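Local atomic coordinates of capsular polysaccharide biosynthesis protein (Burkholderia pseudomallei, PDB entry 4BQN), a protein that binds coenzyme A and probably acts as an acetyltransferase in the biosynthesis of the capsular polysaccharide of Burkholderia pseudomallei. Residues Y11-P17 and E39-V43; D61-P67 and N91-Y97; S79-R83 and N172-K176. The protein carries 1 engineered substitution. All blocks are in the same frame, centred on the assembly; numbering follows the deposited sequence. Where two conformers were deposited one is given.

From the N terminus, strand 6-11 runs into the cysteine turn ahead of helix 15-24, and interaction 1 closes the first loop when 39-43, past strand 33-35, returns to it. Interaction 2 opens only afterwards: strand 62-65 pairs with strand 91-94, closing a loop that contains helix 79-83. That helix starts interaction 3, whose partner 172-176 comes far later, so interactions 2 and 3 cross along the chain. Gln66 bonds both Ser13 and Gln15, joining interactions 1 and 2, while Tyr65 OH meets Asp173 and Lys176, joining 2 and 3. Together they tie the end of the parallel sheet to its flanking helix and loop around coenzyme A.

Interaction 1 (Y11-P17 and E39-V43); sequences YGSCQAP and EPCFV. With COA (coenzyme A), chain C.
Strand 6-11 ends at Tyr11, and the chain turns through Gly12, Ser13 and Cys14 into helix 15-24, while 39-43 is an irregular loop laid against this turn with Gly12 and Pro40 CA atoms 5.3 Å apart. Cys41 N donates to Gly12 O at 2.8 Å. The phi/psi of Gly12, 164/-143, would jam a CB against the preceding carbonyl. Tyr11 (chi1 t) brings OH to 3.3 Å from Cys41 CB, with its hydroxyl bonded to Tyr77 O. Pro17 CG packs on Pro40 CD at 3.9 Å. Phe42, chi1 p, turns its ring edge to Cys14, CE1 lying 3.7 Å from Cys14 CB. Ser13, also p, accepts from Gln15 N at OG (3.0 Å), capping the helix start, and its OG bonds Gln66. Cys14, chi1 78°, carries SG to coenzyme A, 2.0 Å from S1P. This distance is that of a disulfide: the cysteine has been captured as a mixed disulfide with the cofactor thiol, which places the reactive end of coenzyme A at the helix N terminus.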
loop_
_atom_site.group_PDB
_atom_site.type_symbol
_atom_site.label_atom_id
_atom_site.label_comp_id
_atom_site.label_asym_id
_atom_site.label_seq_id
_atom_site.Cartn_x
_atom_site.Cartn_y
_atom_site.Cartn_z
ATOM N N TYR A 11 -2.973 -11.795 9.121
ATOM C CA TYR A 11 -2.687 -12.296 7.788
ATOM C C TYR A 11 -3.120 -11.282 6.745
ATOM O O TYR A 11 -4.195 -10.692 6.846
ATOM C CB TYR A 11 -3.432 -13.597 7.525
ATOM C CG TYR A 11 -3.263 -14.092 6.117
ATOM C CD1 TYR A 11 -2.068 -14.668 5.700
ATOM C CD2 TYR A 11 -4.306 -13.976 5.197
ATOM C CE1 TYR A 11 -1.918 -15.124 4.402
ATOM C CE2 TYR A 11 -4.168 -14.430 3.887
ATOM C CZ TYR A 11 -2.964 -15.008 3.496
ATOM O OH TYR A 11 -2.840 -15.489 2.202
ATOM N N GLY A 12 -2.322 -11.113 5.705
ATOM C CA GLY A 12 -2.713 -10.212 4.632
ATOM C C GLY A 12 -1.510 -9.890 3.801
ATOM O O GLY A 12 -0.671 -10.763 3.552
ATOM N N SER A 13 -1.436 -8.648 3.338
ATOM C CA SER A 13 -0.305 -8.167 2.559
ATOM C C SER A 13 0.903 -7.933 3.470
ATOM O O SER A 13 0.879 -8.282 4.666
ATOM C CB SER A 13 -0.695 -6.839 1.909
ATOM O OG SER A 13 -0.766 -5.806 2.891
ATOM N N CYS A 14 1.941 -7.295 2.931
ATOM C CA CYS A 14 3.068 -6.868 3.757
ATOM C C CYS A 14 2.641 -5.977 4.944
ATOM O O CYS A 14 3.379 -5.825 5.910
ATOM C CB CYS A 14 4.126 -6.170 2.892
ATOM S SG CYS A 14 3.787 -4.497 2.437
ATOM N N GLN A 15 1.444 -5.390 4.869
ATOM C CA GLN A 15 0.928 -4.558 5.951
ATOM C C GLN A 15 0.563 -5.373 7.178
ATOM O O GLN A 15 0.523 -4.813 8.285
ATOM C CB GLN A 15 -0.296 -3.770 5.470
ATOM C CG GLN A 15 0.067 -2.803 4.341
ATOM C CD GLN A 15 -1.133 -2.251 3.597
ATOM O OE1 GLN A 15 -2.294 -2.404 4.018
ATOM N NE2 GLN A 15 -0.857 -1.577 2.481
ATOM N N ALA A 16 0.309 -6.677 6.992
ATOM C CA ALA A 16 -0.112 -7.527 8.098
ATOM C C ALA A 16 0.993 -7.737 9.151
ATOM O O ALA A 16 0.758 -7.454 10.325
ATOM C CB ALA A 16 -0.743 -8.817 7.589
ATOM N N PRO A 17 2.211 -8.170 8.754
ATOM C CA PRO A 17 3.270 -8.261 9.758
ATOM C C PRO A 17 3.571 -6.890 10.389
ATOM O O PRO A 17 3.881 -6.815 11.582
ATOM C CB PRO A 17 4.456 -8.815 8.948
ATOM C CG PRO A 17 3.787 -9.632 7.868
ATOM C CD PRO A 17 2.610 -8.794 7.475
ATOM N N GLU A 39 2.976 -15.977 7.681
ATOM C CA GLU A 39 3.606 -15.350 6.527
ATOM C C GLU A 39 2.544 -14.639 5.695
ATOM O O GLU A 39 1.439 -15.144 5.540
ATOM C CB GLU A 39 4.317 -16.397 5.656
ATOM C CG GLU A 39 5.492 -17.099 6.334
ATOM C CD GLU A 39 5.073 -18.221 7.274
ATOM O OE1 GLU A 39 3.891 -18.623 7.276
ATOM O OE2 GLU A 39 5.945 -18.711 8.016
ATOM N N PRO A 40 2.879 -13.465 5.142
ATOM C CA PRO A 40 1.882 -12.761 4.336
ATOM C C PRO A 40 1.571 -13.446 2.996
ATOM O O PRO A 40 2.277 -14.362 2.567
ATOM C CB PRO A 40 2.499 -11.366 4.143
ATOM C CG PRO A 40 3.951 -11.534 4.408
ATOM C CD PRO A 40 4.090 -12.663 5.390
ATOM N N CYS A 41 0.505 -12.989 2.349
ATOM C CA CYS A 41 -0.085 -13.654 1.207
ATOM C C CYS A 41 0.851 -13.753 0.002
ATOM O O CYS A 41 0.713 -14.671 -0.802
ATOM C CB CYS A 41 -1.385 -12.939 0.802
ATOM S SG CYS A 41 -1.190 -11.228 0.247
ATOM N N PHE A 42 1.795 -12.822 -0.124
ATOM C CA PHE A 42 2.695 -12.823 -1.275
ATOM C C PHE A 42 3.889 -13.750 -1.106
ATOM O O PHE A 42 4.581 -14.033 -2.090
ATOM C CB PHE A 42 3.180 -11.404 -1.608
ATOM C CG PHE A 42 4.109 -10.816 -0.584
ATOM C CD1 PHE A 42 3.609 -10.180 0.556
ATOM C CD2 PHE A 42 5.488 -10.881 -0.761
ATOM C CE1 PHE A 42 4.470 -9.622 1.499
ATOM C CE2 PHE A 42 6.349 -10.343 0.183
ATOM C CZ PHE A 42 5.842 -9.712 1.315
ATOM N N VAL A 43 4.124 -14.219 0.119
ATOM C CA VAL A 43 5.309 -15.017 0.351
ATOM C C VAL A 43 5.047 -16.400 0.944
ATOM O O VAL A 43 5.871 -17.288 0.750
ATOM C CB VAL A 43 6.368 -14.215 1.135
ATOM C CG1 VAL A 43 5.966 -14.086 2.590
ATOM C CG2 VAL A 43 7.761 -14.806 0.959
HETATM N N1A COA C . -6.732 1.617 -5.553
HETATM C C2A COA C . -6.205 1.149 -6.713
HETATM N N3A COA C . -5.705 -0.093 -6.831
HETATM C C4A COA C . -5.753 -0.933 -5.773
HETATM C C5A COA C . -6.316 -0.496 -4.501
HETATM C C6A COA C . -6.823 0.869 -4.436
HETATM N N6A COA C . -7.348 1.339 -3.286
HETATM N N7A COA C . -6.231 -1.522 -3.622
HETATM C C8A COA C . -5.663 -2.555 -4.294
HETATM N N9A COA C . -5.359 -2.188 -5.560
HETATM C C1B COA C . -4.783 -3.010 -6.632
HETATM C C2B COA C . -3.773 -4.053 -6.189
HETATM O O2B COA C . -2.465 -3.483 -6.120
HETATM C C3B COA C . -3.935 -5.067 -7.310
HETATM O O3B COA C . -3.246 -4.535 -8.458
HETATM P P3B COA C . -2.937 -5.420 -9.765
HETATM O O7A COA C . -2.065 -4.512 -10.596
HETATM O O8A COA C . -2.209 -6.627 -9.237
HETATM O O9A COA C . -4.274 -5.739 -10.390
HETATM C C4B COA C . -5.436 -5.035 -7.591
HETATM O O4B COA C . -5.891 -3.756 -7.145
HETATM C C5B COA C . -6.229 -6.142 -6.895
HETATM O O5B COA C . -5.952 -6.047 -5.503
HETATM P P1A COA C . -7.095 -6.128 -4.405
HETATM O O1A COA C . -6.432 -5.831 -3.092
HETATM O O2A COA C . -8.272 -5.282 -4.794
HETATM O O3A COA C . -7.632 -7.634 -4.421
HETATM P P2A COA C . -6.970 -9.088 -4.212
HETATM O O4A COA C . -7.076 -9.818 -5.527
HETATM O O5A COA C . -7.676 -9.678 -3.023
HETATM O O6A COA C . -5.428 -8.859 -3.892
HETATM C CBP COA C . -3.383 -8.272 -2.785
HETATM C CCP COA C . -4.870 -8.565 -2.595
HETATM C CDP COA C . -2.734 -7.946 -1.444
HETATM C CEP COA C . -2.718 -9.537 -3.300
HETATM C CAP COA C . -3.254 -7.096 -3.788
HETATM O OAP COA C . -3.710 -5.886 -3.179
HETATM C C9P COA C . -1.888 -6.832 -4.401
HETATM O O9P COA C . -1.520 -7.459 -5.386
HETATM N N8P COA C . -1.133 -5.860 -3.877
HETATM C C7P COA C . 0.160 -5.491 -4.438
HETATM C C6P COA C . 1.289 -6.463 -4.145
HETATM C C5P COA C . 1.479 -6.529 -2.654
HETATM O O5P COA C . 0.880 -7.348 -1.974
HETATM N N4P COA C . 2.325 -5.647 -2.156
HETATM C C3P COA C . 2.606 -5.583 -0.749
HETATM C C2P COA C . 2.299 -4.197 -0.233
HETATM S S1P COA C . 2.070 -4.308 1.498
#

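Interaction 2 (D61-P67 and N91-Y97); sequences DLFLYQP and NALSVQY. With COA (coenzyme A), chain C.
This is a buried parallel strand pairing at one side of the four-stranded sheet, where strand 62-65, flanked on its other side by strand 6-11, meets the outermost strand 91-94. The strand axes approach to 4.7 Å and cross at -15°. Leu62 pairs with Asn91, Phe63 with Ala92, Leu64 with Leu93 and Tyr65 with Ser94, CA atoms 4.6 to 5.0 Å apart. The ladder alternates in direction: Asn91 N to Asp61 O (3.0 Å), Phe63 N to Asn91 O (2.9 Å), Leu93 N to Phe63 O (2.9 Å), Tyr65 N to Leu93 O (3.0 Å) and Val95 N to Tyr65 O (2.7 Å).

On the face bearing Leu62, Leu64 and Leu93, Leu62 CD1 (chi1 t, chi2 p) lies 4.1 Å from Leu93 CD1, and Leu64 CD2 (m, t) is 3.9 Å from Leu93 CB and 4.1 Å from Val95 CG2; helix 15-24 packs here against Leu64 and Val95. Phe63 and Tyr65 occupy the other face, towards helix 79-83. Tyr65, chi1 p, lays a ring face over Ser94 CA, its CE1 3.9 Å from Ala92 CB, and its hydroxyl bonds Asp173.

Beyond the strands, Gln66 (m, t) extends NE2 to Gln96 O at 2.9 Å; its OE1 bonds Ser13. Tyr97, chi1 t, accepts from coenzyme A, N8P to OH 3.1 Å, with OAP over its ring face. A three-layered alpha/beta arrangement results, with the ligand site formed beyond the C-terminal ends of the parallel strands, a common placement in such folds.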
loop_
_atom_site.group_PDB
_atom_site.type_symbol
_atom_site.label_atom_id
_atom_site.label_comp_id
_atom_site.label_asym_id
_atom_site.label_seq_id
_atom_site.Cartn_x
_atom_site.Cartn_y
_atom_site.Cartn_z
ATOM N N ASP A 61 -7.770 -17.135 19.090
ATOM C CA ASP A 61 -8.874 -16.345 19.618
ATOM C C ASP A 61 -9.249 -15.222 18.656
ATOM O O ASP A 61 -10.423 -14.848 18.562
ATOM C CB ASP A 61 -8.504 -15.768 20.981
ATOM C CG ASP A 61 -8.253 -16.844 22.002
ATOM O OD1 ASP A 61 -9.240 -17.444 22.464
ATOM O OD2 ASP A 61 -7.079 -17.096 22.320
ATOM N N LEU A 62 -8.248 -14.692 17.952
ATOM C CA LEU A 62 -8.442 -13.549 17.063
ATOM C C LEU A 62 -7.656 -13.729 15.776
ATOM O O LEU A 62 -6.469 -14.050 15.819
ATOM C CB LEU A 62 -7.995 -12.269 17.766
ATOM C CG LEU A 62 -7.916 -10.979 16.933
ATOM C CD1 LEU A 62 -9.283 -10.549 16.416
ATOM C CD2 LEU A 62 -7.250 -9.863 17.731
ATOM N N PHE A 63 -8.321 -13.502 14.643
ATOM C CA PHE A 63 -7.682 -13.533 13.332
ATOM C C PHE A 63 -7.936 -12.160 12.729
ATOM O O PHE A 63 -9.066 -11.843 12.352
ATOM C CB PHE A 63 -8.299 -14.645 12.475
ATOM C CG PHE A 63 -7.647 -14.861 11.126
ATOM C CD1 PHE A 63 -6.280 -15.088 11.000
ATOM C CD2 PHE A 63 -8.434 -14.902 9.974
ATOM C CE1 PHE A 63 -5.703 -15.314 9.753
ATOM C CE2 PHE A 63 -7.866 -15.126 8.724
ATOM C CZ PHE A 63 -6.499 -15.337 8.611
ATOM N N LEU A 64 -6.899 -11.325 12.728
ATOM C CA LEU A 64 -6.956 -10.034 12.039
ATOM C C LEU A 64 -6.424 -10.276 10.649
ATOM O O LEU A 64 -5.348 -10.830 10.480
ATOM C CB LEU A 64 -6.087 -8.987 12.741
ATOM C CG LEU A 64 -6.583 -8.384 14.052
ATOM C CD1 LEU A 64 -5.465 -7.617 14.744
ATOM C CD2 LEU A 64 -7.795 -7.486 13.831
ATOM N N TYR A 65 -7.187 -9.880 9.638
ATOM C CA TYR A 65 -6.768 -10.212 8.289
ATOM C C TYR A 65 -7.192 -9.147 7.305
ATOM O O TYR A 65 -8.174 -8.428 7.525
ATOM C CB TYR A 65 -7.346 -11.584 7.868
ATOM C CG TYR A 65 -8.839 -11.547 7.671
ATOM C CD1 TYR A 65 -9.716 -11.680 8.758
ATOM C CD2 TYR A 65 -9.377 -11.306 6.411
ATOM C CE1 TYR A 65 -11.091 -11.588 8.585
ATOM C CE2 TYR A 65 -10.753 -11.212 6.225
ATOM C CZ TYR A 65 -11.594 -11.345 7.316
ATOM O OH TYR A 65 -12.948 -11.256 7.120
ATOM N N GLN A 66 -6.472 -9.071 6.198
ATOM C CA GLN A 66 -6.892 -8.229 5.095
ATOM C C GLN A 66 -7.555 -9.087 4.036
ATOM O O GLN A 66 -7.190 -10.260 3.866
ATOM C CB GLN A 66 -5.687 -7.500 4.507
ATOM C CG GLN A 66 -5.025 -6.588 5.531
ATOM C CD GLN A 66 -3.871 -5.794 4.972
ATOM O OE1 GLN A 66 -2.928 -6.361 4.426
ATOM N NE2 GLN A 66 -3.925 -4.471 5.119
ATOM N N PRO A 67 -8.529 -8.528 3.307
ATOM C CA PRO A 67 -9.154 -9.302 2.232
ATOM C C PRO A 67 -8.154 -9.785 1.164
ATOM O O PRO A 67 -7.324 -9.007 0.695
ATOM C CB PRO A 67 -10.135 -8.296 1.623
ATOM C CG PRO A 67 -10.524 -7.413 2.770
ATOM C CD PRO A 67 -9.196 -7.225 3.490
ATOM N N ASN A 91 -12.828 -14.919 16.847
ATOM C CA ASN A 91 -13.247 -13.672 16.215
ATOM C C ASN A 91 -12.334 -13.363 15.026
ATOM O O ASN A 91 -11.120 -13.263 15.212
ATOM C CB ASN A 91 -13.154 -12.546 17.255
ATOM C CG ASN A 91 -13.766 -11.237 16.788
ATOM O OD1 ASN A 91 -14.559 -11.194 15.844
ATOM N ND2 ASN A 91 -13.410 -10.154 17.474
ATOM N N ALA A 92 -12.916 -13.205 13.837
ATOM C CA ALA A 92 -12.171 -12.824 12.639
ATOM C C ALA A 92 -12.584 -11.400 12.251
ATOM O O ALA A 92 -13.756 -11.129 11.974
ATOM C CB ALA A 92 -12.441 -13.802 11.503
ATOM N N LEU A 93 -11.622 -10.480 12.275
ATOM C CA LEU A 93 -11.880 -9.075 11.949
ATOM C C LEU A 93 -11.071 -8.675 10.742
ATOM O O LEU A 93 -9.833 -8.833 10.713
ATOM C CB LEU A 93 -11.525 -8.167 13.128
ATOM C CG LEU A 93 -12.455 -8.211 14.342
ATOM C CD1 LEU A 93 -11.832 -7.434 15.493
ATOM C CD2 LEU A 93 -13.827 -7.648 13.997
ATOM N N SER A 94 -11.766 -8.190 9.718
ATOM C CA SER A 94 -11.068 -7.712 8.531
ATOM C C SER A 94 -10.577 -6.279 8.678
ATOM O O SER A 94 -11.248 -5.405 9.262
ATOM C CB SER A 94 -11.923 -7.883 7.282
ATOM O OG SER A 94 -13.194 -7.284 7.472
ATOM N N VAL A 95 -9.387 -6.074 8.128
ATOM C CA VAL A 95 -8.681 -4.804 8.159
ATOM C C VAL A 95 -8.453 -4.334 6.730
ATOM O O VAL A 95 -7.999 -5.111 5.871
ATOM C CB VAL A 95 -7.308 -4.965 8.852
ATOM C CG1 VAL A 95 -6.564 -3.633 8.893
ATOM C CG2 VAL A 95 -7.498 -5.520 10.251
ATOM N N GLN A 96 -8.742 -3.060 6.504
ATOM C CA GLN A 96 -8.558 -2.418 5.229
ATOM C C GLN A 96 -7.158 -2.670 4.654
ATOM O O GLN A 96 -6.158 -2.600 5.381
ATOM C CB GLN A 96 -8.753 -0.917 5.422
ATOM C CG GLN A 96 -8.536 -0.060 4.185
ATOM C CD GLN A 96 -8.997 1.353 4.448
ATOM O OE1 GLN A 96 -8.559 1.981 5.410
ATOM N NE2 GLN A 96 -9.916 1.857 3.608
ATOM N N TYR A 97 -7.105 -2.947 3.349
ATOM C CA TYR A 97 -5.861 -2.954 2.602
ATOM C C TYR A 97 -5.602 -1.502 2.193
ATOM O O TYR A 97 -6.372 -0.905 1.416
ATOM C CB TYR A 97 -5.941 -3.873 1.388
ATOM C CG TYR A 97 -4.686 -3.822 0.563
ATOM C CD1 TYR A 97 -3.467 -4.283 1.075
ATOM C CD2 TYR A 97 -4.701 -3.278 -0.718
ATOM C CE1 TYR A 97 -2.308 -4.230 0.321
ATOM C CE2 TYR A 97 -3.543 -3.219 -1.484
ATOM C CZ TYR A 97 -2.350 -3.692 -0.956
ATOM O OH TYR A 97 -1.197 -3.659 -1.690
HETATM N N1A COA C . -6.732 1.617 -5.553
HETATM C C2A COA C . -6.205 1.149 -6.713
HETATM N N3A COA C . -5.705 -0.093 -6.831
HETATM C C4A COA C . -5.753 -0.933 -5.773
HETATM C C5A COA C . -6.316 -0.496 -4.501
HETATM C C6A COA C . -6.823 0.869 -4.436
HETATM N N6A COA C . -7.348 1.339 -3.286
HETATM N N7A COA C . -6.231 -1.522 -3.622
HETATM C C8A COA C . -5.663 -2.555 -4.294
HETATM N N9A COA C . -5.359 -2.188 -5.560
HETATM C C1B COA C . -4.783 -3.010 -6.632
HETATM C C2B COA C . -3.773 -4.053 -6.189
HETATM O O2B COA C . -2.465 -3.483 -6.120
HETATM C C3B COA C . -3.935 -5.067 -7.310
HETATM O O3B COA C . -3.246 -4.535 -8.458
HETATM P P3B COA C . -2.937 -5.420 -9.765
HETATM O O7A COA C . -2.065 -4.512 -10.596
HETATM O O8A COA C . -2.209 -6.627 -9.237
HETATM O O9A COA C . -4.274 -5.739 -10.390
HETATM C C4B COA C . -5.436 -5.035 -7.591
HETATM O O4B COA C . -5.891 -3.756 -7.145
HETATM C C5B COA C . -6.229 -6.142 -6.895
HETATM O O5B COA C . -5.952 -6.047 -5.503
HETATM P P1A COA C . -7.095 -6.128 -4.405
HETATM O O1A COA C . -6.432 -5.831 -3.092
HETATM O O2A COA C . -8.272 -5.282 -4.794
HETATM O O3A COA C . -7.632 -7.634 -4.421
HETATM P P2A COA C . -6.970 -9.088 -4.212
HETATM O O4A COA C . -7.076 -9.818 -5.527
HETATM O O5A COA C . -7.676 -9.678 -3.023
HETATM O O6A COA C . -5.428 -8.859 -3.892
HETATM C CBP COA C . -3.383 -8.272 -2.785
HETATM C CCP COA C . -4.870 -8.565 -2.595
HETATM C CDP COA C . -2.734 -7.946 -1.444
HETATM C CEP COA C . -2.718 -9.537 -3.300
HETATM C CAP COA C . -3.254 -7.096 -3.788
HETATM O OAP COA C . -3.710 -5.886 -3.179
HETATM C C9P COA C . -1.888 -6.832 -4.401
HETATM O O9P COA C . -1.520 -7.459 -5.386
HETATM N N8P COA C . -1.133 -5.860 -3.877
HETATM C C7P COA C . 0.160 -5.491 -4.438
HETATM C C6P COA C . 1.289 -6.463 -4.145
HETATM C C5P COA C . 1.479 -6.529 -2.654
HETATM O O5P COA C . 0.880 -7.348 -1.974
HETATM N N4P COA C . 2.325 -5.647 -2.156
HETATM C C3P COA C . 2.606 -5.583 -0.749
HETATM C C2P COA C . 2.299 -4.197 -0.233
HETATM S S1P COA C . 2.070 -4.308 1.498
#

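Interaction 3 (S79-R83 and N172-K176); sequences SVFLR and NDGGK. With COA (coenzyme A), chain C.
Helix 79-83 (Arg83 N to Ser79 O, 2.9 Å) faces a loop whose type I' beta turn spans Asp173 to Lys176; the CA atoms of Val80 and Asp173 are 5.5 Å apart. Gly174 and Gly175 take its positive phi values (67° and 80°), and a CB on Gly174 would clash with Val80 CG2. Asp173, chi1 t, directs OD1 to two donors, Ser79 OG (chi1 p) at 2.8 Å and Arg83 NE at 2.9 Å, the latter a salt bridge, while OD2 is hydrogen-bonded to Tyr65 OH. Arg83, p at chi1, t at chi2 and chi3 and turned at chi4 (82°), also gives NH2 to Asp173 O at 2.9 Å, and Lys176 CD lies over one guanidinium face. Lys176 NZ pairs with Asp179. One water links Val80 N and Asn172 O, each 3.0 Å away. Asn172, chi1 p, donates ND2 to O5A of coenzyme A at 2.8 Å. The aspartate thus meets the arginine with both carboxylate and backbone carbonyl, beside the residue that binds the cofactor's pyrophosphate.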
loop_
_atom_site.group_PDB
_atom_site.type_symbol
_atom_site.label_atom_id
_atom_site.label_comp_id
_atom_site.label_asym_id
_atom_site.label_seq_id
_atom_site.Cartn_x
_atom_site.Cartn_y
_atom_site.Cartn_z
ATOM N N SER A 79 -8.736 -15.056 1.972
ATOM C CA SER A 79 -9.202 -14.742 3.317
ATOM C C SER A 79 -10.458 -15.523 3.711
ATOM O O SER A 79 -10.582 -15.954 4.856
ATOM C CB SER A 79 -9.407 -13.236 3.487
ATOM O OG SER A 79 -10.233 -12.699 2.463
ATOM N N VAL A 80 -11.365 -15.735 2.758
ATOM C CA VAL A 80 -12.584 -16.517 3.011
ATOM C C VAL A 80 -12.230 -17.925 3.511
ATOM O O VAL A 80 -12.794 -18.404 4.494
ATOM C CB VAL A 80 -13.465 -16.587 1.747
ATOM C CG1 VAL A 80 -14.440 -17.758 1.804
ATOM C CG2 VAL A 80 -14.219 -15.275 1.573
ATOM N N PHE A 81 -11.286 -18.576 2.843
ATOM C CA PHE A 81 -10.962 -19.961 3.149
ATOM C C PHE A 81 -10.229 -20.049 4.481
ATOM O O PHE A 81 -10.519 -20.922 5.302
ATOM C CB PHE A 81 -10.112 -20.537 2.013
ATOM C CG PHE A 81 -9.805 -21.999 2.147
ATOM C CD1 PHE A 81 -10.790 -22.959 1.909
ATOM C CD2 PHE A 81 -8.521 -22.428 2.474
ATOM C CE1 PHE A 81 -10.499 -24.312 2.004
ATOM C CE2 PHE A 81 -8.228 -23.781 2.563
ATOM C CZ PHE A 81 -9.220 -24.722 2.334
ATOM N N LEU A 82 -9.289 -19.142 4.712
ATOM C CA LEU A 82 -8.538 -19.145 5.956
ATOM C C LEU A 82 -9.428 -18.864 7.167
ATOM O O LEU A 82 -9.348 -19.576 8.169
ATOM C CB LEU A 82 -7.372 -18.156 5.880
ATOM C CG LEU A 82 -6.287 -18.560 4.869
ATOM C CD1 LEU A 82 -5.417 -17.365 4.522
ATOM C CD2 LEU A 82 -5.448 -19.726 5.375
ATOM N N ARG A 83 -10.271 -17.836 7.088
ATOM C CA ARG A 83 -11.080 -17.498 8.247
ATOM C C ARG A 83 -12.141 -18.565 8.537
ATOM O O ARG A 83 -12.591 -18.700 9.674
ATOM C CB ARG A 83 -11.685 -16.095 8.159
ATOM C CG ARG A 83 -12.752 -15.894 7.095
ATOM C CD ARG A 83 -12.964 -14.403 6.922
ATOM N NE ARG A 83 -13.792 -14.022 5.780
ATOM C CZ ARG A 83 -15.127 -14.012 5.761
ATOM N NH1 ARG A 83 -15.826 -14.449 6.803
ATOM N NH2 ARG A 83 -15.775 -13.586 4.679
ATOM N N ASN A 172 -13.782 -9.240 -2.481
ATOM C CA ASN A 172 -12.686 -10.214 -2.429
ATOM C C ASN A 172 -12.545 -10.933 -1.082
ATOM O O ASN A 172 -11.588 -11.689 -0.878
ATOM C CB ASN A 172 -11.352 -9.580 -2.852
ATOM C CG ASN A 172 -10.959 -8.395 -1.988
ATOM O OD1 ASN A 172 -11.819 -7.724 -1.415
ATOM N ND2 ASN A 172 -9.657 -8.119 -1.901
ATOM N N ASP A 173 -13.496 -10.685 -0.182
ATOM C CA ASP A 173 -13.622 -11.432 1.080
ATOM C C ASP A 173 -15.043 -11.971 1.206
ATOM O O ASP A 173 -15.655 -11.905 2.278
ATOM C CB ASP A 173 -13.259 -10.549 2.288
ATOM C CG ASP A 173 -13.196 -11.332 3.596
ATOM O OD1 ASP A 173 -12.760 -12.509 3.571
ATOM O OD2 ASP A 173 -13.574 -10.776 4.661
ATOM N N GLY A 174 -15.566 -12.505 0.101
ATOM C CA GLY A 174 -16.864 -13.180 0.097
ATOM C C GLY A 174 -18.041 -12.253 0.352
ATOM O O GLY A 174 -19.090 -12.696 0.803
ATOM N N GLY A 175 -17.870 -10.965 0.058
ATOM C CA GLY A 175 -18.941 -9.991 0.256
ATOM C C GLY A 175 -19.120 -9.511 1.690
ATOM O O GLY A 175 -20.119 -8.867 2.002
ATOM N N LYS A 176 -18.159 -9.802 2.560
ATOM C CA LYS A 176 -18.187 -9.301 3.934
ATOM C C LYS A 176 -17.608 -7.891 4.017
ATOM O O LYS A 176 -16.461 -7.681 3.621
ATOM C CB LYS A 176 -17.392 -10.233 4.848
ATOM C CG LYS A 176 -17.338 -9.739 6.279
ATOM C CD LYS A 176 -16.335 -10.520 7.115
ATOM C CE LYS A 176 -15.992 -9.723 8.363
ATOM N NZ LYS A 176 -14.947 -10.368 9.207
HETATM N N1A COA C . -6.732 1.617 -5.553
HETATM C C2A COA C . -6.205 1.149 -6.713
HETATM N N3A COA C . -5.705 -0.093 -6.831
HETATM C C4A COA C . -5.753 -0.933 -5.773
HETATM C C5A COA C . -6.316 -0.496 -4.501
HETATM C C6A COA C . -6.823 0.869 -4.436
HETATM N N6A COA C . -7.348 1.339 -3.286
HETATM N N7A COA C . -6.231 -1.522 -3.622
HETATM C C8A COA C . -5.663 -2.555 -4.294
HETATM N N9A COA C . -5.359 -2.188 -5.560
HETATM C C1B COA C . -4.783 -3.010 -6.632
HETATM C C2B COA C . -3.773 -4.053 -6.189
HETATM O O2B COA C . -2.465 -3.483 -6.120
HETATM C C3B COA C . -3.935 -5.067 -7.310
HETATM O O3B COA C . -3.246 -4.535 -8.458
HETATM P P3B COA C . -2.937 -5.420 -9.765
HETATM O O7A COA C . -2.065 -4.512 -10.596
HETATM O O8A COA C . -2.209 -6.627 -9.237
HETATM O O9A COA C . -4.274 -5.739 -10.390
HETATM C C4B COA C . -5.436 -5.035 -7.591
HETATM O O4B COA C . -5.891 -3.756 -7.145
HETATM C C5B COA C . -6.229 -6.142 -6.895
HETATM O O5B COA C . -5.952 -6.047 -5.503
HETATM P P1A COA C . -7.095 -6.128 -4.405
HETATM O O1A COA C . -6.432 -5.831 -3.092
HETATM O O2A COA C . -8.272 -5.282 -4.794
HETATM O O3A COA C . -7.632 -7.634 -4.421
HETATM P P2A COA C . -6.970 -9.088 -4.212
HETATM O O4A COA C . -7.076 -9.818 -5.527
HETATM O O5A COA C . -7.676 -9.678 -3.023
HETATM O O6A COA C . -5.428 -8.859 -3.892
HETATM C CBP COA C . -3.383 -8.272 -2.785
HETATM C CCP COA C . -4.870 -8.565 -2.595
HETATM C CDP COA C . -2.734 -7.946 -1.444
HETATM C CEP COA C . -2.718 -9.537 -3.300
HETATM C CAP COA C . -3.254 -7.096 -3.788
HETATM O OAP COA C . -3.710 -5.886 -3.179
HETATM C C9P COA C . -1.888 -6.832 -4.401
HETATM O O9P COA C . -1.520 -7.459 -5.386
HETATM N N8P COA C . -1.133 -5.860 -3.877
HETATM C C7P COA C . 0.160 -5.491 -4.438
HETATM C C6P COA C . 1.289 -6.463 -4.145
HETATM C C5P COA C . 1.479 -6.529 -2.654
HETATM O O5P COA C . 0.880 -7.348 -1.974
HETATM N N4P COA C . 2.325 -5.647 -2.156
HETATM C C3P COA C . 2.606 -5.583 -0.749
HETATM C C2P COA C . 2.299 -4.197 -0.233
HETATM S S1P COA C . 2.070 -4.308 1.498
HETATM O O HOH W 1 -11.420 -14.533 -0.012
#